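Local atomic coordinates of UPF0303 protein YBR137W (Saccharomyces cerevisiae, PDB entry 4CLC), a protein that is a cytoplasmic protein of unknown function, of the UPF0303 (HbpS-like) family, found in an assembly of ten chains. Residues D[30-34]-D[142-146]; D[95-99]-D[117-121]; D[56-61]-D[73-79]; D[41-46]-D[163-167]. All coordinates share one frame; numbering follows the deposited sequence.

Contact 1: residues D[30-34]-D[142-146]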
loop_
_atom_site.group_PDB
_atom_site.type_symbol
_atom_site.label_atom_id
_atom_site.label_comp_id
_atom_site.label_asym_id
_atom_site.label_seq_id
_atom_site.Cartn_x
_atom_site.Cartn_y
_atom_site.Cartn_z
ATOM N N PHE D 30 -13.316 17.089 33.661
ATOM C CA PHE D 30 -14.116 15.890 33.684
ATOM C C PHE D 30 -15.582 16.190 33.903
ATOM O O PHE D 30 -15.943 17.134 34.589
ATOM C CB PHE D 30 -13.594 14.916 34.746
ATOM C CG PHE D 30 -13.992 15.248 36.155
ATOM C CD1 PHE D 30 -13.202 16.075 36.936
ATOM C CD2 PHE D 30 -15.135 14.694 36.718
ATOM C CE1 PHE D 30 -13.554 16.366 38.250
ATOM C CE2 PHE D 30 -15.495 14.980 38.029
ATOM C CZ PHE D 30 -14.699 15.815 38.798
ATOM N N LEU D 31 -16.417 15.353 33.308
ATOM C CA LEU D 31 -17.847 15.516 33.360
ATOM C C LEU D 31 -18.403 14.321 34.091
ATOM O O LEU D 31 -17.749 13.284 34.175
ATOM C CB LEU D 31 -18.422 15.627 31.957
ATOM C CG LEU D 31 -17.608 16.612 31.117
ATOM C CD1 LEU D 31 -17.999 16.577 29.638
ATOM C CD2 LEU D 31 -17.786 17.993 31.699
ATOM N N SER D 32 -19.586 14.470 34.661
ATOM C CA SER D 32 -20.206 13.344 35.326
ATOM C C SER D 32 -21.159 12.645 34.388
ATOM O O SER D 32 -21.718 11.619 34.752
ATOM C CB SER D 32 -20.939 13.792 36.595
ATOM O OG SER D 32 -20.021 14.057 37.655
ATOM N N THR D 33 -21.346 13.196 33.185
ATOM C CA THR D 33 -22.378 12.683 32.277
ATOM C C THR D 33 -21.978 12.443 30.811
ATOM O O THR D 33 -21.979 11.313 30.335
ATOM C CB THR D 33 -23.619 13.615 32.274
ATOM O OG1 THR D 33 -23.214 14.970 32.019
ATOM C CG2 THR D 33 -24.338 13.524 33.603
ATOM N N PHE D 34 -21.696 13.499 30.071
ATOM C CA PHE D 34 -21.500 13.334 28.629
ATOM C C PHE D 34 -22.574 12.577 27.840
ATOM O O PHE D 34 -22.362 11.430 27.500
ATOM C CB PHE D 34 -20.186 12.648 28.330
ATOM C CG PHE D 34 -19.599 13.099 27.048
ATOM C CD1 PHE D 34 -19.502 14.456 26.784
ATOM C CD2 PHE D 34 -19.164 12.199 26.108
ATOM C CE1 PHE D 34 -18.971 14.904 25.610
ATOM C CE2 PHE D 34 -18.622 12.641 24.929
ATOM C CZ PHE D 34 -18.528 13.994 24.672
ATOM N N PRO D 142 -10.960 8.091 29.453
ATOM C CA PRO D 142 -11.603 9.317 28.984
ATOM C C PRO D 142 -12.902 9.080 28.218
ATOM O O PRO D 142 -13.010 8.096 27.477
ATOM C CB PRO D 142 -10.547 9.933 28.065
ATOM C CG PRO D 142 -9.707 8.817 27.656
ATOM C CD PRO D 142 -9.657 7.880 28.807
ATOM N N TYR D 143 -13.871 9.975 28.420
ATOM C CA TYR D 143 -15.109 9.992 27.643
ATOM C C TYR D 143 -14.812 10.221 26.166
ATOM O O TYR D 143 -15.333 9.534 25.289
ATOM C CB TYR D 143 -16.061 11.097 28.137
ATOM C CG TYR D 143 -16.957 10.720 29.293
ATOM C CD1 TYR D 143 -17.501 9.454 29.378
ATOM C CD2 TYR D 143 -17.266 11.641 30.300
ATOM C CE1 TYR D 143 -18.324 9.097 30.432
ATOM C CE2 TYR D 143 -18.084 11.293 31.357
ATOM C CZ TYR D 143 -18.612 10.018 31.410
ATOM O OH TYR D 143 -19.428 9.627 32.436
ATOM N N ALA D 144 -13.986 11.220 25.904
ATOM C CA ALA D 144 -13.829 11.747 24.566
ATOM C C ALA D 144 -12.576 12.596 24.515
ATOM O O ALA D 144 -11.766 12.564 25.420
ATOM C CB ALA D 144 -15.043 12.552 24.171
ATOM N N CYS D 145 -12.407 13.332 23.433
ATOM C CA CYS D 145 -11.304 14.247 23.317
ATOM C C CYS D 145 -11.827 15.552 22.697
ATOM O O CYS D 145 -12.574 15.541 21.708
ATOM C CB CYS D 145 -10.177 13.617 22.490
ATOM S SG CYS D 145 -8.756 14.683 22.112
ATOM N N LEU D 146 -11.452 16.671 23.307
ATOM C CA LEU D 146 -11.784 17.983 22.797
ATOM C C LEU D 146 -10.563 18.548 22.097
ATOM O O LEU D 146 -9.481 18.519 22.654
ATOM C CB LEU D 146 -12.239 18.886 23.941
ATOM C CG LEU D 146 -12.126 20.397 23.817
ATOM C CD1 LEU D 146 -12.954 20.873 22.665
ATOM C CD2 LEU D 146 -12.617 20.997 25.087
#
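F34 CB sits over one face of the Y143 ring, 3.9 Å from its centroid and shifted toward the CD2 side. This CH-pi contact is the main grip between residues 30-34 and 142-146. The two aromatic rings are close to parallel, with planes 20° apart. They are slid so far past each other that they barely overlap, and their centroids lie 5.7 Å apart. F34 runs on beyond Y143, and its CE2 reaches A144 CB at 3.7 Å. The CG of Y143 stands anti to its own carbonyl carbon (chi1 -86°), and the phenol extends into the bend formed by residues 31 to 34. There L31 O meets the ring edge at CE2, 3.5 Å away and near the ring plane. The hydroxyl end lies near two backbone carbonyls, with T33 O 3.7 Å and S32 O 3.8 Å from Y143 OH. These are contacts, not hydrogen bonds.

In the next shell, T33 OG1 is hydrogen-bonded to D38. L31 packs on F167 and A168 of helix 153-168. Strand 131-136 lies between the two segments, bonding through its backbone to L31 on one side and to A144 and L146 on the other. Y143 also packs on a polar side chain of a neighbouring chain. Y143 and A144 together oppose the single residue I134, a classic beta bulge between this chain segment and strand 131-136.

Contact 2: residues D[95-99]-D[117-121]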
loop_
_atom_site.group_PDB
_atom_site.type_symbol
_atom_site.label_atom_id
_atom_site.label_comp_id
_atom_site.label_asym_id
_atom_site.label_seq_id
_atom_site.Cartn_x
_atom_site.Cartn_y
_atom_site.Cartn_z
ATOM N N ALA D 95 -3.183 12.780 21.472
ATOM C CA ALA D 95 -3.865 12.783 22.768
ATOM C C ALA D 95 -4.516 11.458 23.159
ATOM O O ALA D 95 -4.342 11.017 24.291
ATOM C CB ALA D 95 -4.899 13.871 22.800
ATOM N N LEU D 96 -5.262 10.821 22.250
ATOM C CA LEU D 96 -5.983 9.584 22.592
ATOM C C LEU D 96 -5.029 8.418 22.795
ATOM O O LEU D 96 -5.280 7.506 23.596
ATOM C CB LEU D 96 -7.016 9.236 21.516
ATOM C CG LEU D 96 -8.308 10.064 21.504
ATOM C CD1 LEU D 96 -9.008 9.969 20.145
ATOM C CD2 LEU D 96 -9.247 9.673 22.643
ATOM N N ARG D 97 -3.924 8.454 22.071
ATOM C CA ARG D 97 -2.942 7.393 22.165
ATOM C C ARG D 97 -2.144 7.455 23.460
ATOM O O ARG D 97 -1.928 6.431 24.129
ATOM C CB ARG D 97 -1.978 7.450 20.984
ATOM C CG ARG D 97 -0.820 6.516 21.151
ATOM C CD ARG D 97 0.031 6.438 19.908
ATOM N NE ARG D 97 1.187 5.567 20.127
ATOM C CZ ARG D 97 1.970 5.113 19.158
ATOM N NH1 ARG D 97 1.717 5.437 17.895
ATOM N NH2 ARG D 97 2.995 4.329 19.454
ATOM N N PHE D 98 -1.671 8.655 23.792
ATOM C CA PHE D 98 -0.714 8.778 24.878
ATOM C C PHE D 98 -1.332 9.051 26.243
ATOM O O PHE D 98 -0.664 8.878 27.266
ATOM C CB PHE D 98 0.299 9.845 24.518
ATOM C CG PHE D 98 1.223 9.443 23.388
ATOM C CD1 PHE D 98 2.291 8.591 23.619
ATOM C CD2 PHE D 98 1.016 9.916 22.101
ATOM C CE1 PHE D 98 3.139 8.223 22.578
ATOM C CE2 PHE D 98 1.848 9.558 21.069
ATOM C CZ PHE D 98 2.918 8.710 21.307
ATOM N N GLY D 99 -2.613 9.411 26.261
ATOM C CA GLY D 99 -3.314 9.674 27.504
ATOM C C GLY D 99 -3.084 11.044 28.139
ATOM O O GLY D 99 -3.401 11.240 29.316
ATOM N N LYS D 117 11.641 10.379 19.806
ATOM C CA LYS D 117 11.267 10.117 21.198
ATOM C C LYS D 117 10.124 9.112 21.404
ATOM O O LYS D 117 10.182 8.285 22.308
ATOM C CB LYS D 117 10.934 11.441 21.909
ATOM C CG LYS D 117 10.741 11.300 23.424
ATOM C CD LYS D 117 11.695 12.204 24.183
ATOM C CE LYS D 117 11.672 12.002 25.724
ATOM N NZ LYS D 117 10.919 10.814 26.273
ATOM N N PHE D 118 9.052 9.230 20.628
ATOM C CA PHE D 118 7.912 8.326 20.802
ATOM C C PHE D 118 7.757 7.237 19.737
ATOM O O PHE D 118 6.892 6.346 19.875
ATOM C CB PHE D 118 6.646 9.162 20.907
ATOM C CG PHE D 118 6.757 10.223 21.927
ATOM C CD1 PHE D 118 6.755 9.901 23.275
ATOM C CD2 PHE D 118 6.931 11.543 21.550
ATOM C CE1 PHE D 118 6.884 10.889 24.234
ATOM C CE2 PHE D 118 7.055 12.523 22.493
ATOM C CZ PHE D 118 7.037 12.203 23.837
ATOM N N PHE D 119 8.618 7.312 18.717
ATOM C CA PHE D 119 8.602 6.414 17.564
ATOM C C PHE D 119 7.287 6.436 16.803
ATOM O O PHE D 119 6.617 5.399 16.676
ATOM C CB PHE D 119 8.940 4.998 18.025
ATOM C CG PHE D 119 10.230 4.937 18.771
ATOM C CD1 PHE D 119 11.439 4.856 18.078
ATOM C CD2 PHE D 119 10.250 5.028 20.157
ATOM C CE1 PHE D 119 12.627 4.844 18.758
ATOM C CE2 PHE D 119 11.442 4.998 20.845
ATOM C CZ PHE D 119 12.630 4.908 20.149
ATOM N N VAL D 120 6.974 7.625 16.271
ATOM C CA VAL D 120 5.714 7.942 15.592
ATOM C C VAL D 120 5.968 8.870 14.398
ATOM O O VAL D 120 6.941 9.618 14.388
ATOM C CB VAL D 120 4.715 8.615 16.534
ATOM C CG1 VAL D 120 4.317 7.690 17.653
ATOM C CG2 VAL D 120 5.314 9.865 17.108
ATOM N N ASP D 121 5.077 8.825 13.409
ATOM C CA ASP D 121 5.248 9.496 12.118
ATOM C C ASP D 121 5.316 11.025 12.132
ATOM O O ASP D 121 6.082 11.616 11.375
ATOM C CB ASP D 121 4.106 9.090 11.201
ATOM C CG ASP D 121 4.395 9.340 9.745
ATOM O OD1 ASP D 121 4.974 10.391 9.395
ATOM O OD2 ASP D 121 4.011 8.467 8.937
#
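R97 and F98 close helix 84-98 and meet F118 and V120 of the loop that follows helix 114-117. The contact is a helix C-terminus packed against a loop. G99 follows with a positive phi, and its N still bonds to A95 O.

R97 is fully stretched. Its CG is anti to the backbone N (chi1 171°), and the chain stays extended as far as NE. This carries the guanidinium out to the loop, where V120 CG1 lies over one of its faces, 3.4 Å from R97 NH1. The polar atoms of R97 look to other partners. NH1 bonds to Y125 OH, and NE forms a salt bridge with an acidic side chain of a neighbouring chain, which also offers an aromatic side chain for a cation-pi contact. V120 thus packs on an arginine that joins the loop to another subunit.

F98 is turned differently, with CG anti to the carbonyl carbon (chi1 -69°). Its tip atom CZ reaches F118 CB at 3.8 Å. V120 CG1 stands at the edge of the F98 ring, 4.0 Å from CZ. The F98 and F118 rings meet obliquely, with planes 61° apart and centroids 5.3 Å apart. F118 in turn meets F127, their rings nearly parallel. One face of the F118 ring is taken by its neighbour in sequence: K117 CG lies 3.8 Å above the plane, over the ring centre.

Contact 3: residues D[56-61]-D[73-79]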
loop_
_atom_site.group_PDB
_atom_site.type_symbol
_atom_site.label_atom_id
_atom_site.label_comp_id
_atom_site.label_asym_id
_atom_site.label_seq_id
_atom_site.Cartn_x
_atom_site.Cartn_y
_atom_site.Cartn_z
ATOM N N GLU D 56 -12.588 37.372 15.171
ATOM C CA GLU D 56 -11.843 37.449 13.920
ATOM C C GLU D 56 -10.611 36.551 13.853
ATOM O O GLU D 56 -9.720 36.784 13.036
ATOM C CB GLU D 56 -11.441 38.898 13.653
ATOM C CG GLU D 56 -12.643 39.815 13.566
ATOM C CD GLU D 56 -12.301 41.165 13.007
ATOM O OE1 GLU D 56 -11.169 41.641 13.259
ATOM O OE2 GLU D 56 -13.165 41.745 12.308
ATOM N N LYS D 57 -10.590 35.504 14.683
ATOM C CA LYS D 57 -9.641 34.390 14.545
ATOM C C LYS D 57 -10.392 33.118 14.141
ATOM O O LYS D 57 -11.254 32.639 14.881
ATOM C CB LYS D 57 -8.868 34.164 15.854
ATOM C CG LYS D 57 -7.677 35.107 16.061
ATOM C CD LYS D 57 -6.553 34.800 15.091
ATOM C CE LYS D 57 -5.389 35.760 15.224
ATOM N NZ LYS D 57 -4.296 35.390 14.258
ATOM N N PRO D 58 -10.117 32.599 12.936
ATOM C CA PRO D 58 -10.810 31.361 12.572
ATOM C C PRO D 58 -10.278 30.185 13.374
ATOM O O PRO D 58 -9.086 29.875 13.327
ATOM C CB PRO D 58 -10.490 31.206 11.086
ATOM C CG PRO D 58 -9.139 31.843 10.938
ATOM C CD PRO D 58 -9.068 32.961 11.969
ATOM N N VAL D 59 -11.172 29.468 14.034
ATOM C CA VAL D 59 -10.751 28.388 14.897
ATOM C C VAL D 59 -11.650 27.186 14.691
ATOM O O VAL D 59 -12.854 27.337 14.509
ATOM C CB VAL D 59 -10.747 28.835 16.370
ATOM C CG1 VAL D 59 -10.632 27.666 17.295
ATOM C CG2 VAL D 59 -9.607 29.775 16.600
ATOM N N ALA D 60 -11.049 25.998 14.684
ATOM C CA ALA D 60 -11.790 24.767 14.479
ATOM C C ALA D 60 -11.935 24.059 15.820
ATOM O O ALA D 60 -11.001 24.013 16.601
ATOM C CB ALA D 60 -11.104 23.891 13.457
ATOM N N ILE D 61 -13.121 23.529 16.086
ATOM C CA ILE D 61 -13.419 22.884 17.351
ATOM C C ILE D 61 -13.981 21.485 17.122
ATOM O O ILE D 61 -14.958 21.342 16.408
ATOM C CB ILE D 61 -14.427 23.720 18.164
ATOM C CG1 ILE D 61 -13.857 25.106 18.447
ATOM C CG2 ILE D 61 -14.806 23.018 19.445
ATOM C CD1 ILE D 61 -14.883 26.076 18.958
ATOM N N ARG D 73 -18.532 19.373 15.445
ATOM C CA ARG D 73 -17.485 20.107 14.759
ATOM C C ARG D 73 -18.019 21.473 14.360
ATOM O O ARG D 73 -19.189 21.603 14.002
ATOM C CB ARG D 73 -16.989 19.332 13.541
ATOM C CG ARG D 73 -15.923 20.050 12.764
ATOM C CD ARG D 73 -14.586 20.002 13.484
ATOM N NE ARG D 73 -14.054 18.640 13.586
ATOM C CZ ARG D 73 -13.412 18.019 12.602
ATOM N NH1 ARG D 73 -13.230 18.626 11.437
ATOM N NH2 ARG D 73 -12.960 16.788 12.790
ATOM N N THR D 74 -17.174 22.491 14.441
ATOM C CA THR D 74 -17.559 23.813 13.974
ATOM C C THR D 74 -16.349 24.644 13.612
ATOM O O THR D 74 -15.221 24.307 13.916
ATOM C CB THR D 74 -18.406 24.597 15.003
ATOM O OG1 THR D 74 -18.916 25.774 14.380
ATOM C CG2 THR D 74 -17.582 25.004 16.186
ATOM N N VAL D 75 -16.607 25.734 12.924
ATOM C CA VAL D 75 -15.573 26.623 12.479
ATOM C C VAL D 75 -15.988 27.999 13.027
ATOM O O VAL D 75 -17.144 28.391 12.862
ATOM C CB VAL D 75 -15.453 26.533 10.932
ATOM C CG1 VAL D 75 -15.402 27.889 10.269
ATOM C CG2 VAL D 75 -14.279 25.666 10.545
ATOM N N THR D 76 -15.096 28.705 13.728
ATOM C CA THR D 76 -15.519 29.876 14.539
ATOM C C THR D 76 -15.639 31.186 13.782
ATOM O O THR D 76 -16.199 32.155 14.296
ATOM C CB THR D 76 -14.564 30.175 15.720
ATOM O OG1 THR D 76 -13.252 30.461 15.218
ATOM C CG2 THR D 76 -14.511 29.021 16.694
ATOM N N TYR D 77 -15.128 31.206 12.558
ATOM C CA TYR D 77 -15.049 32.437 11.796
ATOM C C TYR D 77 -14.519 32.099 10.416
ATOM O O TYR D 77 -13.980 31.009 10.209
ATOM C CB TYR D 77 -14.134 33.437 12.496
ATOM C CG TYR D 77 -14.280 34.875 12.066
ATOM C CD1 TYR D 77 -15.278 35.676 12.602
ATOM C CD2 TYR D 77 -13.403 35.442 11.160
ATOM C CE1 TYR D 77 -15.413 36.987 12.237
ATOM C CE2 TYR D 77 -13.538 36.760 10.785
ATOM C CZ TYR D 77 -14.547 37.528 11.338
ATOM O OH TYR D 77 -14.698 38.846 10.992
ATOM N N GLY D 78 -14.673 33.030 9.482
ATOM C CA GLY D 78 -14.183 32.848 8.133
ATOM C C GLY D 78 -12.677 32.700 8.074
ATOM O O GLY D 78 -11.948 33.044 9.016
ATOM N N GLY D 79 -12.199 32.178 6.955
ATOM C CA GLY D 79 -10.779 31.939 6.812
ATOM C C GLY D 79 -10.232 30.700 7.499
ATOM O O GLY D 79 -9.015 30.563 7.619
#
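T76 bonds to the backbone of residues 56-61 through both its main chain and its side chain. T76 N donates to V59 O at 2.7 Å. The hydroxyl OG1 lies between the backbone N and the carbonyl carbon (chi1 61°), which turns it toward the backbone of residues 57 to 59. There it donates to K57 O at 3.0 Å, in the carbonyl plane, and accepts a weak, bent bond from V59 N. Further along, I61 and T74 form an antiparallel hydrogen-bonded pair. I61 N to T74 O is 3.1 Å, and T74 N returns a bond to I61 O. A60 and V75 are the adjacent non-hydrogen-bonded pair.

The methyl groups pack on the side of I61. I61 CD1 touches T76 CG2 at 3.7 Å and also lies near T74 CG2. R73 folds back, with CD close to I61 O, while its guanidinium forms salt bridges with D62 and D85.

At the outer end, E56 CA sits 3.6 Å above the centre of the Y77 ring, a CH-pi contact, and E56 CG reaches toward the OH. The Y77 ring also meets an aromatic side chain of a neighbouring chain. An alanine at Y77 would remove this ring and is likely to leave the loop at E56 without its floor. P58 CB packs on G78 O.

The chemistry suggests a hairpin, strands 60-64 and 70-75, whose pairing seems to continue past the regular strands through T76, by its backbone N and its hydroxyl together.

Contact 4: residues D[41-46]-D[163-167]; sequences DLGTYI and SLIAF
F167 of helix 153-168 wedges its ring between L42 and Y45 of helix 36-53. This is helix-on-helix packing on one face of the central sheet. The axes of the two short segments pass 10.3 Å apart at 125° between their N-to-C directions, a steeply inclined crossing.

The F167 ring is the main bump. L42 CD1 covers one of its faces, 4.0 Å from the centroid, and L42 CA also lies over a face of the ring, near CE2. The CD2 edge of F167 points at the face of Y45, a T-shaped pair with planes 63° apart and centroids 5.5 Å apart. Y45 fills a hollow in return. Its CG is anti to the backbone N (chi1 -177°), which lays the ring across the groove by S163, A166 and F167, with OH against A166 CB at 3.3 Å. An alanine in place of Y45 would probably open a gap there and leave the F167 edge without its aromatic face.

Deeper down, L42 CD2 meets L164 CD1 at 3.9 Å, and both leucines rest on I134. I46 fits against S163 and reaches L146, I148 and I61 of the sheet beneath. The hydroxyl of S163 is bonded to M159 O, and I46 CG1 lies 3.7 Å from OG. The carbonyl of S163 stops at the rim of the tyrosine, where S163 O lies in the ring plane, 3.4 Å from Y45 CE2.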
loop_
_atom_site.group_PDB
_atom_site.type_symbol
_atom_site.label_atom_id
_atom_site.label_comp_id
_atom_site.label_asym_id
_atom_site.label_seq_id
_atom_site.Cartn_x
_atom_site.Cartn_y
_atom_site.Cartn_z
ATOM N N ASP D 41 -23.901 20.955 23.738
ATOM C CA ASP D 41 -23.836 22.070 24.650
ATOM C C ASP D 41 -22.382 22.478 24.801
ATOM O O ASP D 41 -22.041 23.642 24.565
ATOM C CB ASP D 41 -24.479 21.720 25.995
ATOM C CG ASP D 41 -25.979 21.525 25.880
ATOM O OD1 ASP D 41 -26.569 22.111 24.936
ATOM O OD2 ASP D 41 -26.568 20.794 26.716
ATOM N N LEU D 42 -21.521 21.519 25.140
ATOM C CA LEU D 42 -20.106 21.818 25.340
ATOM C C LEU D 42 -19.459 22.461 24.114
ATOM O O LEU D 42 -18.703 23.417 24.243
ATOM C CB LEU D 42 -19.331 20.562 25.715
ATOM C CG LEU D 42 -17.816 20.780 25.677
ATOM C CD1 LEU D 42 -17.418 21.745 26.776
ATOM C CD2 LEU D 42 -17.078 19.471 25.815
ATOM N N GLY D 43 -19.765 21.953 22.929
ATOM C CA GLY D 43 -19.186 22.488 21.716
ATOM C C GLY D 43 -19.597 23.919 21.408
ATOM O O GLY D 43 -18.786 24.706 20.908
ATOM N N THR D 44 -20.856 24.267 21.670
ATOM C CA THR D 44 -21.322 25.607 21.317
ATOM C C THR D 44 -20.838 26.581 22.379
ATOM O O THR D 44 -20.496 27.725 22.088
ATOM C CB THR D 44 -22.874 25.689 21.143
ATOM O OG1 THR D 44 -23.542 25.141 22.282
ATOM C CG2 THR D 44 -23.307 24.923 19.916
ATOM N N TYR D 45 -20.769 26.089 23.607
ATOM C CA TYR D 45 -20.178 26.824 24.709
ATOM C C TYR D 45 -18.777 27.335 24.350
ATOM O O TYR D 45 -18.503 28.541 24.374
ATOM C CB TYR D 45 -20.124 25.913 25.929
ATOM C CG TYR D 45 -19.596 26.553 27.188
ATOM C CD1 TYR D 45 -20.323 27.535 27.846
ATOM C CD2 TYR D 45 -18.390 26.142 27.749
ATOM C CE1 TYR D 45 -19.858 28.105 29.018
ATOM C CE2 TYR D 45 -17.916 26.705 28.924
ATOM C CZ TYR D 45 -18.657 27.687 29.555
ATOM O OH TYR D 45 -18.194 28.260 30.717
ATOM N N ILE D 46 -17.907 26.401 23.988
ATOM C CA ILE D 46 -16.573 26.722 23.513
ATOM C C ILE D 46 -16.615 27.608 22.287
ATOM O O ILE D 46 -15.747 28.463 22.101
ATOM C CB ILE D 46 -15.785 25.441 23.169
ATOM C CG1 ILE D 46 -15.742 24.508 24.374
ATOM C CG2 ILE D 46 -14.387 25.771 22.674
ATOM C CD1 ILE D 46 -15.042 23.251 24.074
ATOM N N SER D 163 -12.224 26.257 29.310
ATOM C CA SER D 163 -13.646 26.149 28.993
ATOM C C SER D 163 -14.157 24.757 29.292
ATOM O O SER D 163 -15.332 24.565 29.565
ATOM C CB SER D 163 -13.911 26.510 27.533
ATOM O OG SER D 163 -13.145 25.711 26.676
ATOM N N LEU D 164 -13.265 23.784 29.261
ATOM C CA LEU D 164 -13.625 22.436 29.641
ATOM C C LEU D 164 -13.913 22.376 31.147
ATOM O O LEU D 164 -14.903 21.788 31.571
ATOM C CB LEU D 164 -12.501 21.490 29.254
ATOM C CG LEU D 164 -12.754 20.017 29.051
ATOM C CD1 LEU D 164 -14.022 19.812 28.235
ATOM C CD2 LEU D 164 -11.558 19.524 28.307
ATOM N N ILE D 165 -13.042 23.006 31.941
ATOM C CA ILE D 165 -13.212 23.117 33.401
ATOM C C ILE D 165 -14.345 24.084 33.783
ATOM O O ILE D 165 -15.115 23.820 34.714
ATOM C CB ILE D 165 -11.904 23.581 34.096
ATOM C CG1 ILE D 165 -10.857 22.473 34.073
ATOM C CG2 ILE D 165 -12.169 23.998 35.530
ATOM C CD1 ILE D 165 -9.704 22.721 35.008
ATOM N N ALA D 166 -14.443 25.201 33.064
ATOM C CA ALA D 166 -15.579 26.100 33.234
ATOM C C ALA D 166 -16.911 25.383 33.008
ATOM O O ALA D 166 -17.814 25.476 33.843
ATOM C CB ALA D 166 -15.463 27.274 32.303
ATOM N N PHE D 167 -17.026 24.666 31.888
ATOM C CA PHE D 167 -18.246 23.923 31.563
ATOM C C PHE D 167 -18.553 22.872 32.619
ATOM O O PHE D 167 -19.704 22.695 33.035
ATOM C CB PHE D 167 -18.128 23.254 30.194
ATOM C CG PHE D 167 -19.380 22.543 29.757
ATOM C CD1 PHE D 167 -19.603 21.225 30.107
ATOM C CD2 PHE D 167 -20.333 23.193 28.980
ATOM C CE1 PHE D 167 -20.755 20.573 29.705
ATOM C CE2 PHE D 167 -21.492 22.538 28.570
ATOM C CZ PHE D 167 -21.697 21.232 28.932
#

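The contacts are built round one five-stranded sheet. Contacts 1 and 4 lie closest, with centres 11 Å apart, and their segments alternate along the chain. Contact 3 and then contact 2 fall between the two segments of each. L146 of contact 1 packs on I46 and L164 of contact 4, so the sheet and helices 36-53 and 153-168 share a core. Contact 3, at the hairpin, joins that core through I61 on I46. Contact 2 lies about 26 Å from contacts 3 and 4, centre to centre, and its A95 and L96 touch C145 of contact 1. Helices cover both faces of the sheet, consistent with the GAF-clan HbpS-like family. All four contacts have residues that meet neighbouring chains.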